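Local coordinates for protein xyloglucan-specific endo-beta-1,4-glucanase (Uncultured bacterium, PDB 4W88) that hydrolyses internal beta-1,4-glucosidic bonds in the backbone of xyloglucan, a plant cell-wall polysaccharide, as an endo-acting glycoside hydrolase of family GH5, at residues D23-G28 with T106-K111; E45-V50 with V88-N93; N51-N56 with Y327-V332; N66-G69 with E73-I76. The protein carries 1 engineered substitution. All blocks are in the same frame, centred on the assembly; numbering follows the deposited sequence.

Interaction 1: D23-G28 with T106-K111; sequences DATGGG and TNYWLK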
# COMPACT_ATOMS: atom_id res chain seq x y z
N ASP A 23 -11.14 1.08 -2.63
CA ASP A 23 -10.91 -0.27 -2.15
C ASP A 23 -12.14 -0.89 -1.54
O ASP A 23 -12.16 -2.11 -1.34
CB ASP A 23 -9.76 -0.35 -1.13
CG ASP A 23 -9.80 0.76 -0.07
OD1 ASP A 23 -10.01 1.98 -0.39
OD2 ASP A 23 -9.56 0.42 1.13
N ALA A 24 -13.13 -0.08 -1.22
CA ALA A 24 -14.36 -0.60 -0.68
C ALA A 24 -15.09 -1.51 -1.68
O ALA A 24 -15.08 -1.27 -2.87
CB ALA A 24 -15.27 0.54 -0.24
N THR A 25 -15.80 -2.51 -1.17
CA THR A 25 -16.30 -3.63 -2.00
C THR A 25 -17.82 -3.70 -2.06
O THR A 25 -18.37 -4.63 -2.66
CB THR A 25 -15.79 -4.95 -1.44
OG1 THR A 25 -16.32 -5.16 -0.13
CG2 THR A 25 -14.25 -5.00 -1.49
N GLY A 26 -18.51 -2.71 -1.50
CA GLY A 26 -19.95 -2.65 -1.66
C GLY A 26 -20.30 -2.03 -3.00
O GLY A 26 -19.44 -1.56 -3.75
N GLY A 27 -21.58 -1.99 -3.25
CA GLY A 27 -22.14 -1.37 -4.44
C GLY A 27 -22.07 -2.12 -5.73
O GLY A 27 -22.55 -1.58 -6.79
N GLY A 28 -21.47 -3.29 -5.73
CA GLY A 28 -21.38 -4.05 -6.97
C GLY A 28 -20.62 -3.39 -8.09
O GLY A 28 -19.59 -2.73 -7.87
N THR A 106 -8.26 -10.15 -2.85
CA THR A 106 -8.08 -11.27 -1.92
C THR A 106 -9.43 -11.76 -1.31
O THR A 106 -9.50 -12.90 -0.75
CB THR A 106 -7.13 -10.82 -0.79
OG1 THR A 106 -7.41 -9.46 -0.36
CG2 THR A 106 -5.68 -10.94 -1.27
N ASN A 107 -10.51 -10.94 -1.39
CA ASN A 107 -11.84 -11.39 -0.92
C ASN A 107 -12.54 -12.18 -2.04
O ASN A 107 -13.56 -12.80 -1.78
CB ASN A 107 -12.78 -10.26 -0.61
CG ASN A 107 -12.35 -9.41 0.57
OD1 ASN A 107 -11.32 -9.69 1.23
ND2 ASN A 107 -13.17 -8.40 0.88
N TYR A 108 -11.97 -12.14 -3.27
CA TYR A 108 -12.66 -12.54 -4.49
C TYR A 108 -11.80 -13.63 -5.14
O TYR A 108 -11.87 -14.81 -4.73
CB TYR A 108 -12.93 -11.33 -5.38
CG TYR A 108 -13.95 -10.40 -4.79
CD1 TYR A 108 -15.31 -10.68 -4.84
CD2 TYR A 108 -13.54 -9.29 -4.05
CE1 TYR A 108 -16.24 -9.87 -4.19
CE2 TYR A 108 -14.45 -8.53 -3.37
CZ TYR A 108 -15.80 -8.77 -3.50
OH TYR A 108 -16.74 -8.05 -2.82
N TRP A 109 -11.07 -13.28 -6.19
CA TRP A 109 -10.35 -14.23 -6.99
C TRP A 109 -8.91 -14.48 -6.56
O TRP A 109 -8.33 -15.53 -6.92
CB TRP A 109 -10.33 -13.69 -8.44
CG TRP A 109 -9.69 -12.31 -8.58
CD1 TRP A 109 -10.28 -11.13 -8.42
CD2 TRP A 109 -8.30 -12.06 -8.90
NE1 TRP A 109 -9.34 -10.11 -8.61
CE2 TRP A 109 -8.13 -10.68 -8.92
CE3 TRP A 109 -7.20 -12.89 -9.14
CZ2 TRP A 109 -6.93 -10.09 -9.15
CZ3 TRP A 109 -5.98 -12.31 -9.40
CH2 TRP A 109 -5.85 -10.90 -9.40
N LEU A 110 -8.31 -13.53 -5.82
CA LEU A 110 -6.89 -13.59 -5.50
C LEU A 110 -6.67 -14.39 -4.20
O LEU A 110 -6.47 -13.82 -3.12
CB LEU A 110 -6.23 -12.22 -5.46
CG LEU A 110 -4.75 -12.18 -5.84
CD1 LEU A 110 -4.22 -10.75 -5.83
CD2 LEU A 110 -3.87 -13.01 -4.93
N LYS A 111 -6.83 -15.70 -4.32
CA LYS A 111 -6.68 -16.66 -3.22
C LYS A 111 -5.50 -17.53 -3.62
O LYS A 111 -5.53 -18.17 -4.69
CB LYS A 111 -7.92 -17.49 -3.07
CG LYS A 111 -9.16 -16.64 -3.02
CD LYS A 111 -9.74 -16.59 -1.69
CE LYS A 111 -11.06 -15.87 -1.60
NZ LYS A 111 -11.31 -15.46 -0.17

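Interaction 2: E45-V50 with V88-N93; sequences EIVDTV and VDYAVN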
# COMPACT_ATOMS: atom_id res chain seq x y z
N GLU A 45 -10.23 18.79 -3.52
CA GLU A 45 -9.97 19.46 -2.29
C GLU A 45 -9.47 18.50 -1.21
O GLU A 45 -8.57 18.86 -0.40
CB GLU A 45 -11.20 20.19 -1.77
CG GLU A 45 -11.62 21.39 -2.62
CD GLU A 45 -12.59 21.08 -3.75
OE1 GLU A 45 -12.76 19.90 -4.17
OE2 GLU A 45 -13.23 22.04 -4.26
N ILE A 46 -10.05 17.30 -1.13
CA ILE A 46 -9.56 16.31 -0.16
C ILE A 46 -8.07 16.03 -0.43
O ILE A 46 -7.23 16.00 0.46
CB ILE A 46 -10.44 15.04 -0.21
CG1 ILE A 46 -11.78 15.33 0.51
CG2 ILE A 46 -9.74 13.89 0.45
CD1 ILE A 46 -12.88 14.35 0.28
N VAL A 47 -7.74 15.74 -1.69
CA VAL A 47 -6.38 15.41 -2.08
C VAL A 47 -5.46 16.61 -1.82
O VAL A 47 -4.34 16.44 -1.30
CB VAL A 47 -6.34 14.87 -3.53
CG1 VAL A 47 -4.93 14.70 -4.05
CG2 VAL A 47 -7.10 13.54 -3.62
N ASP A 48 -5.91 17.82 -2.18
CA ASP A 48 -5.15 19.04 -1.89
C ASP A 48 -4.77 19.16 -0.43
O ASP A 48 -3.66 19.53 -0.05
CB ASP A 48 -5.92 20.32 -2.24
CG ASP A 48 -6.23 20.53 -3.67
OD1 ASP A 48 -5.66 19.89 -4.60
OD2 ASP A 48 -7.16 21.41 -3.87
N THR A 49 -5.71 18.83 0.44
CA THR A 49 -5.53 19.03 1.87
C THR A 49 -4.45 18.10 2.39
O THR A 49 -3.61 18.49 3.24
CB THR A 49 -6.88 18.78 2.61
OG1 THR A 49 -7.89 19.62 2.07
CG2 THR A 49 -6.79 19.00 4.08
N VAL A 50 -4.48 16.86 1.90
CA VAL A 50 -3.41 15.89 2.20
C VAL A 50 -2.01 16.44 1.80
O VAL A 50 -1.09 16.50 2.62
CB VAL A 50 -3.71 14.53 1.49
CG1 VAL A 50 -2.56 13.55 1.61
CG2 VAL A 50 -5.00 13.91 2.09
N VAL A 88 -6.71 9.51 -9.47
CA VAL A 88 -5.26 9.60 -9.71
C VAL A 88 -4.97 11.05 -10.18
O VAL A 88 -3.96 11.66 -9.79
CB VAL A 88 -4.82 8.58 -10.75
CG1 VAL A 88 -3.39 8.79 -11.27
CG2 VAL A 88 -4.91 7.18 -10.08
N ASP A 89 -5.80 11.56 -11.12
CA ASP A 89 -5.56 12.88 -11.67
C ASP A 89 -5.66 13.99 -10.65
O ASP A 89 -4.93 15.00 -10.79
CB ASP A 89 -6.55 13.16 -12.80
CG ASP A 89 -6.26 12.39 -14.05
OD1 ASP A 89 -5.20 11.77 -14.19
OD2 ASP A 89 -7.08 12.54 -14.97
N TYR A 90 -6.49 13.86 -9.59
CA TYR A 90 -6.42 14.82 -8.48
C TYR A 90 -4.97 14.98 -7.93
O TYR A 90 -4.48 16.11 -7.71
CB TYR A 90 -7.30 14.46 -7.33
CG TYR A 90 -8.80 14.36 -7.57
CD1 TYR A 90 -9.45 15.21 -8.44
CD2 TYR A 90 -9.55 13.46 -6.85
CE1 TYR A 90 -10.82 15.10 -8.66
CE2 TYR A 90 -10.91 13.37 -7.06
CZ TYR A 90 -11.54 14.12 -7.97
OH TYR A 90 -12.89 13.99 -8.15
N ALA A 91 -4.28 13.85 -7.80
CA ALA A 91 -2.94 13.83 -7.31
C ALA A 91 -1.95 14.38 -8.34
O ALA A 91 -1.01 15.13 -8.00
CB ALA A 91 -2.54 12.46 -6.84
N VAL A 92 -2.09 13.96 -9.56
CA VAL A 92 -1.25 14.50 -10.71
C VAL A 92 -1.34 16.02 -10.78
O VAL A 92 -0.34 16.69 -10.97
CB VAL A 92 -1.60 13.86 -12.07
CG1 VAL A 92 -0.78 14.47 -13.20
CG2 VAL A 92 -1.39 12.32 -12.04
N ASN A 93 -2.54 16.55 -10.58
CA ASN A 93 -2.77 18.00 -10.62
C ASN A 93 -1.96 18.77 -9.60
O ASN A 93 -1.74 19.95 -9.76
CB ASN A 93 -4.25 18.36 -10.44
CG ASN A 93 -5.09 17.99 -11.65
OD1 ASN A 93 -4.60 17.85 -12.77
ND2 ASN A 93 -6.39 17.82 -11.42

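Interaction 3: N51-N56 with Y327-V332; sequences NDRGFN and YNDDIV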
# COMPACT_ATOMS: atom_id res chain seq x y z
N ASN A 51 -1.90 16.83 0.54
CA ASN A 51 -0.68 17.37 -0.01
C ASN A 51 -0.19 18.60 0.80
O ASN A 51 1.00 18.74 1.16
CB ASN A 51 -0.85 17.79 -1.47
CG ASN A 51 0.47 18.15 -2.12
OD1 ASN A 51 1.47 17.38 -2.09
ND2 ASN A 51 0.48 19.33 -2.74
N ASP A 52 -1.12 19.49 1.09
CA ASP A 52 -0.75 20.76 1.73
C ASP A 52 -0.18 20.56 3.13
O ASP A 52 0.65 21.39 3.62
CB ASP A 52 -1.97 21.67 1.81
CG ASP A 52 -2.42 22.23 0.45
OD1 ASP A 52 -1.63 22.26 -0.54
OD2 ASP A 52 -3.61 22.73 0.45
N ARG A 53 -0.59 19.46 3.78
CA ARG A 53 -0.17 19.24 5.20
C ARG A 53 1.23 18.70 5.17
O ARG A 53 1.89 18.65 6.20
CB ARG A 53 -1.12 18.24 5.89
CG ARG A 53 -1.05 18.13 7.41
CD ARG A 53 -1.44 19.45 8.11
NE ARG A 53 -1.78 19.24 9.50
CZ ARG A 53 -0.92 19.17 10.46
NH1 ARG A 53 0.38 19.27 10.24
NH2 ARG A 53 -1.35 18.90 11.65
N GLY A 54 1.69 18.22 4.02
CA GLY A 54 3.01 17.62 3.95
C GLY A 54 3.12 16.19 3.45
O GLY A 54 4.23 15.65 3.33
N PHE A 55 1.98 15.55 3.23
CA PHE A 55 1.97 14.21 2.64
C PHE A 55 1.98 14.41 1.15
O PHE A 55 0.92 14.56 0.51
CB PHE A 55 0.73 13.45 3.04
CG PHE A 55 0.59 13.16 4.53
CD1 PHE A 55 1.18 12.03 5.12
CD2 PHE A 55 -0.27 13.92 5.30
CE1 PHE A 55 0.91 11.74 6.45
CE2 PHE A 55 -0.53 13.62 6.62
CZ PHE A 55 0.09 12.55 7.21
N ASN A 56 3.18 14.42 0.57
CA ASN A 56 3.29 14.70 -0.88
C ASN A 56 3.21 13.44 -1.76
O ASN A 56 3.49 13.47 -2.96
CB ASN A 56 4.53 15.53 -1.26
CG ASN A 56 5.81 14.79 -1.03
OD1 ASN A 56 5.95 14.01 -0.08
ND2 ASN A 56 6.76 15.01 -1.94
N TYR A 327 -8.19 15.27 12.28
CA TYR A 327 -8.73 14.81 13.57
C TYR A 327 -7.81 15.06 14.78
O TYR A 327 -8.26 15.25 15.91
CB TYR A 327 -9.00 13.33 13.55
CG TYR A 327 -10.15 12.87 12.69
CD1 TYR A 327 -11.47 13.19 13.04
CD2 TYR A 327 -9.93 12.11 11.51
CE1 TYR A 327 -12.52 12.79 12.23
CE2 TYR A 327 -11.01 11.68 10.72
CZ TYR A 327 -12.27 12.04 11.08
OH TYR A 327 -13.33 11.63 10.35
N ASN A 328 -6.50 14.96 14.53
CA ASN A 328 -5.52 15.02 15.60
C ASN A 328 -4.24 15.68 15.11
O ASN A 328 -3.44 15.03 14.47
CB ASN A 328 -5.28 13.61 16.18
CG ASN A 328 -4.47 13.65 17.43
OD1 ASN A 328 -3.48 14.37 17.54
ND2 ASN A 328 -4.90 12.89 18.41
N ASP A 329 -4.11 16.98 15.31
CA ASP A 329 -3.01 17.68 14.65
C ASP A 329 -1.66 17.32 15.26
O ASP A 329 -0.63 17.40 14.58
CB ASP A 329 -3.18 19.20 14.75
CG ASP A 329 -4.11 19.75 13.71
OD1 ASP A 329 -4.01 19.39 12.53
OD2 ASP A 329 -4.97 20.52 14.13
N ASP A 330 -1.63 16.87 16.52
CA ASP A 330 -0.34 16.44 17.12
C ASP A 330 0.23 15.16 16.47
O ASP A 330 1.43 15.04 16.20
CB ASP A 330 -0.51 16.22 18.61
CG ASP A 330 -0.63 17.51 19.41
OD1 ASP A 330 -0.45 18.61 18.89
OD2 ASP A 330 -0.84 17.41 20.60
N ILE A 331 -0.64 14.16 16.27
CA ILE A 331 -0.25 12.97 15.52
C ILE A 331 0.22 13.29 14.11
O ILE A 331 1.30 12.85 13.65
CB ILE A 331 -1.40 11.92 15.49
CG1 ILE A 331 -1.64 11.39 16.92
CG2 ILE A 331 -1.09 10.77 14.54
CD1 ILE A 331 -2.79 10.44 17.09
N VAL A 332 -0.55 14.12 13.44
CA VAL A 332 -0.23 14.49 12.06
C VAL A 332 1.10 15.22 11.94
O VAL A 332 1.91 14.89 11.05
CB VAL A 332 -1.40 15.17 11.38
CG1 VAL A 332 -1.04 15.69 9.99
CG2 VAL A 332 -2.54 14.19 11.27

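Interaction 4: N66-G69 with E73-I76; sequences NHLG and EYTI. Engineered in segment 73-76: T75 (natural residue Pro).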
# COMPACT_ATOMS: atom_id res chain seq x y z
N ASN A 66 -15.26 -6.53 -8.33
CA ASN A 66 -16.66 -6.38 -8.71
C ASN A 66 -16.94 -5.51 -9.96
O ASN A 66 -18.07 -5.50 -10.49
CB ASN A 66 -17.44 -5.81 -7.56
CG ASN A 66 -17.54 -6.75 -6.42
OD1 ASN A 66 -17.43 -7.98 -6.55
ND2 ASN A 66 -17.74 -6.19 -5.26
N HIS A 67 -15.89 -4.88 -10.46
CA HIS A 67 -15.98 -4.01 -11.65
C HIS A 67 -15.45 -4.72 -12.88
O HIS A 67 -15.33 -4.12 -13.93
CB HIS A 67 -15.21 -2.70 -11.42
CG HIS A 67 -15.57 -2.00 -10.14
ND1 HIS A 67 -16.73 -1.24 -9.97
CD2 HIS A 67 -15.02 -2.11 -8.92
CE1 HIS A 67 -16.80 -0.88 -8.69
NE2 HIS A 67 -15.77 -1.38 -8.04
N LEU A 68 -15.11 -5.99 -12.75
CA LEU A 68 -14.57 -6.78 -13.87
C LEU A 68 -15.60 -7.59 -14.59
O LEU A 68 -16.46 -8.22 -13.99
CB LEU A 68 -13.47 -7.75 -13.39
CG LEU A 68 -12.30 -7.17 -12.62
CD1 LEU A 68 -11.37 -8.22 -12.12
CD2 LEU A 68 -11.53 -6.09 -13.43
N GLY A 69 -15.43 -7.63 -15.89
CA GLY A 69 -16.20 -8.51 -16.75
C GLY A 69 -15.72 -9.95 -16.62
O GLY A 69 -14.80 -10.28 -15.86
N GLU A 73 -11.07 -12.04 -20.40
CA GLU A 73 -10.72 -10.64 -20.64
C GLU A 73 -10.67 -9.79 -19.36
O GLU A 73 -9.82 -8.93 -19.23
CB GLU A 73 -11.67 -9.99 -21.64
CG GLU A 73 -11.65 -10.65 -23.03
CD GLU A 73 -12.54 -11.86 -23.15
OE1 GLU A 73 -13.38 -12.18 -22.26
OE2 GLU A 73 -12.47 -12.48 -24.21
N TYR A 74 -11.56 -10.12 -18.43
CA TYR A 74 -11.67 -9.40 -17.19
C TYR A 74 -11.74 -7.87 -17.45
O TYR A 74 -11.03 -7.09 -16.80
CB TYR A 74 -10.51 -9.75 -16.26
CG TYR A 74 -10.46 -11.17 -15.84
CD1 TYR A 74 -11.35 -11.70 -14.91
CD2 TYR A 74 -9.45 -11.98 -16.29
CE1 TYR A 74 -11.26 -13.03 -14.56
CE2 TYR A 74 -9.32 -13.31 -15.89
CZ TYR A 74 -10.23 -13.83 -15.01
OH TYR A 74 -10.19 -15.12 -14.49
N THR A 75 -12.52 -7.47 -18.44
CA THR A 75 -12.55 -6.08 -18.84
C THR A 75 -13.05 -5.20 -17.65
O THR A 75 -14.11 -5.45 -17.05
CB THR A 75 -13.50 -5.89 -20.02
OG1 THR A 75 -13.01 -6.66 -21.05
CG2 THR A 75 -13.60 -4.40 -20.47
N ILE A 76 -12.29 -4.17 -17.34
CA ILE A 76 -12.67 -3.23 -16.29
C ILE A 76 -13.79 -2.32 -16.81
O ILE A 76 -13.68 -1.70 -17.90
CB ILE A 76 -11.48 -2.40 -15.80
CG1 ILE A 76 -10.25 -3.26 -15.37
CG2 ILE A 76 -11.90 -1.43 -14.72
CD1 ILE A 76 -8.98 -2.46 -15.19

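Interaction 1: D23-G28 with T106-K111
N107 makes the first touch, a loose one: its amide nitrogen ND2 stands 4.3 Å from the methyl CG2 of T25. The same side chain lies about 8 Å from a bound alpha-D-xylopyranose and from a bound beta-D-galactopyranose, which puts this contact close to the glycan. Y108 does more of the work. With CG beside the backbone N (chi1 -69°), the ring reaches across to T25 with its phenol end leading, and OH comes to 3.5 Å from T25 CB. The methyl T25 CG2 sits at the ring edge, near the ring plane, 4.0 Å from Y108 CE2. The hydroxyl finds its hydrogen bond elsewhere, with N66 ND2, and T25 also packs on W37. Further on, K111 folds back on its own loop, NZ donating to T106 O at 3.2 Å. Both loops follow strands of the TIM barrel, 15-18 and 97-101, on the face where GH5 enzymes bind their glucan chains. What joins T25 to N107 and Y108 is van der Waals contact over a small area at the surface: the polar ends of both side chains come up to T25 without bonding it, and the phenol keeps its hydrogen bond for N66.

Interaction 2: E45-V50 with V88-N93
Two helices, 44-53 and 78-92, come together here with V47 and Y90 nearest, their CA atoms 6.4 Å apart. V47 carries the contact with both of its methyls. CG1 is anti to the backbone N (chi1 172°) and rests on the backbone of the other helix, 3.9 Å from A91 N, while its distance to the methyl A91 CB is 4.3 Å. The second branch, CG2, packs 3.8 Å from Y90 CB and meets the near end of the tyrosine ring obliquely, 4.1 Å from Y90 CD2. The side chains of V47 and Y90 run across each other at about a right angle, so V47 meets the root of the tyrosine, whose ring leads away to a hydrogen bond between its OH and R83 NH1. An alanine in place of V47 is likely to leave a gap beside Y90 CB and the A91 backbone, since both touching methyls would be gone. Polar bonds flank this apolar patch: Q44 donates to Y90 O and to D48 OD1, and accepts from N93 ND2. Beneath, V47 packs on M96, and A91 on I58 and I98 of the barrel strands. This is how consecutive outer helices of a (beta/alpha)8 barrel pack, side by side over the strands they connect.

Interaction 3: N51-N56 with Y327-V332
R53 and D329 form a salt bridge, NH2 donating to OD1 over 2.8 Å with an N-H...O angle of 148°. The carboxylate oxygen is met on its anti side and somewhat out of plane, the two flat groups being turned 47° apart. A second, weak bond runs from the same NH2 to the backbone O of D329, at 3.4 Å. NH1 is satisfied by another salt bridge, to D333 OD1, and W326 adds a cation-pi contact. CG of the arginine swings opposite the main-chain N (chi1 -166°), and the chain then bends at the next bond, laying one guanidinium face on V332, whose CG1 stands over its centre, 3.5 Å from R53 CZ. A leucine in place of R53 would probably leave D329 and D333 without their positive partner. These bonds tie the C-terminal end of helix 44-53, an outer helix of the TIM barrel, to the start of helix 329-336, close to the end of the chain. The first helix stops in a Schellman motif at G54, whose N donates to N51 O at 3.0 Å. N328 caps the second: its OD1 accepts from I331 N at 3.1 Å, the donor lying above the amide plane, while its ND2 bonds to Y309 OH and T280 OG1. On its side away from the guanidinium, V332 CG1 packs 4.0 Å from F55 CE2.

Interaction 4: N66-G69 with E73-I76
H67 meets the returning chain through its backbone, its O lying 3.7 Å from I76 CA, while its imidazole leads away to stack on W80. L68 follows, joined to I76 by a single beta bridge with their CA atoms 4.7 Å apart. Its CA-H makes a bent C-H...O contact with T75 O, which lies 3.5 Å from L68 CA. With CG beside the backbone N (chi1 -54°), the L68 side chain lies beside that of I76, the two heading in one direction, and CD2 packs 3.7 Å from I76 CG1. The same methyl reaches the backbone as well, 3.6 Å from Y74 O, whereas the other, CD1, makes a looser touch with the Y74 ring. G69 supplies the hydrogen bond of the contact, its N donating to T75 O at 2.8 Å and 155°. T75 is an engineered residue, proline in the natural sequence; its CB is directed away from 66-69, and its carbonyl does the bonding. G69 O in turn receives the CA-H of Y74 almost straight on, at 3.5 Å from Y74 CA and 172°. The turn belongs to the loop from barrel strand 57-60 to helix 78-92 and lies against helix 117-134: L68 packs on E123 and I127, I76 on L131, and Q130 bonds both Y74 O and I76 N.

Interactions 1 and 4 belong to loops that follow barrel strands, and they touch where G28 O packs against the H67 ring. Interactions 2 and 3 share helix 44-53 and meet where V50 O probably accepts from F55 N. Of the four, interaction 2 is buried and apolar, interaction 1 a thin surface touch, and interactions 3 and 4 partly buried. A salt bridge laid over an apolar valine sets interaction 3 apart, and it joins distant parts of the sequence; backbone bonding dominates interaction 4, whose segments are separated by three residues. The two pairs do not touch each other; the centres of interactions 3 and 4 lie about 36 Å apart.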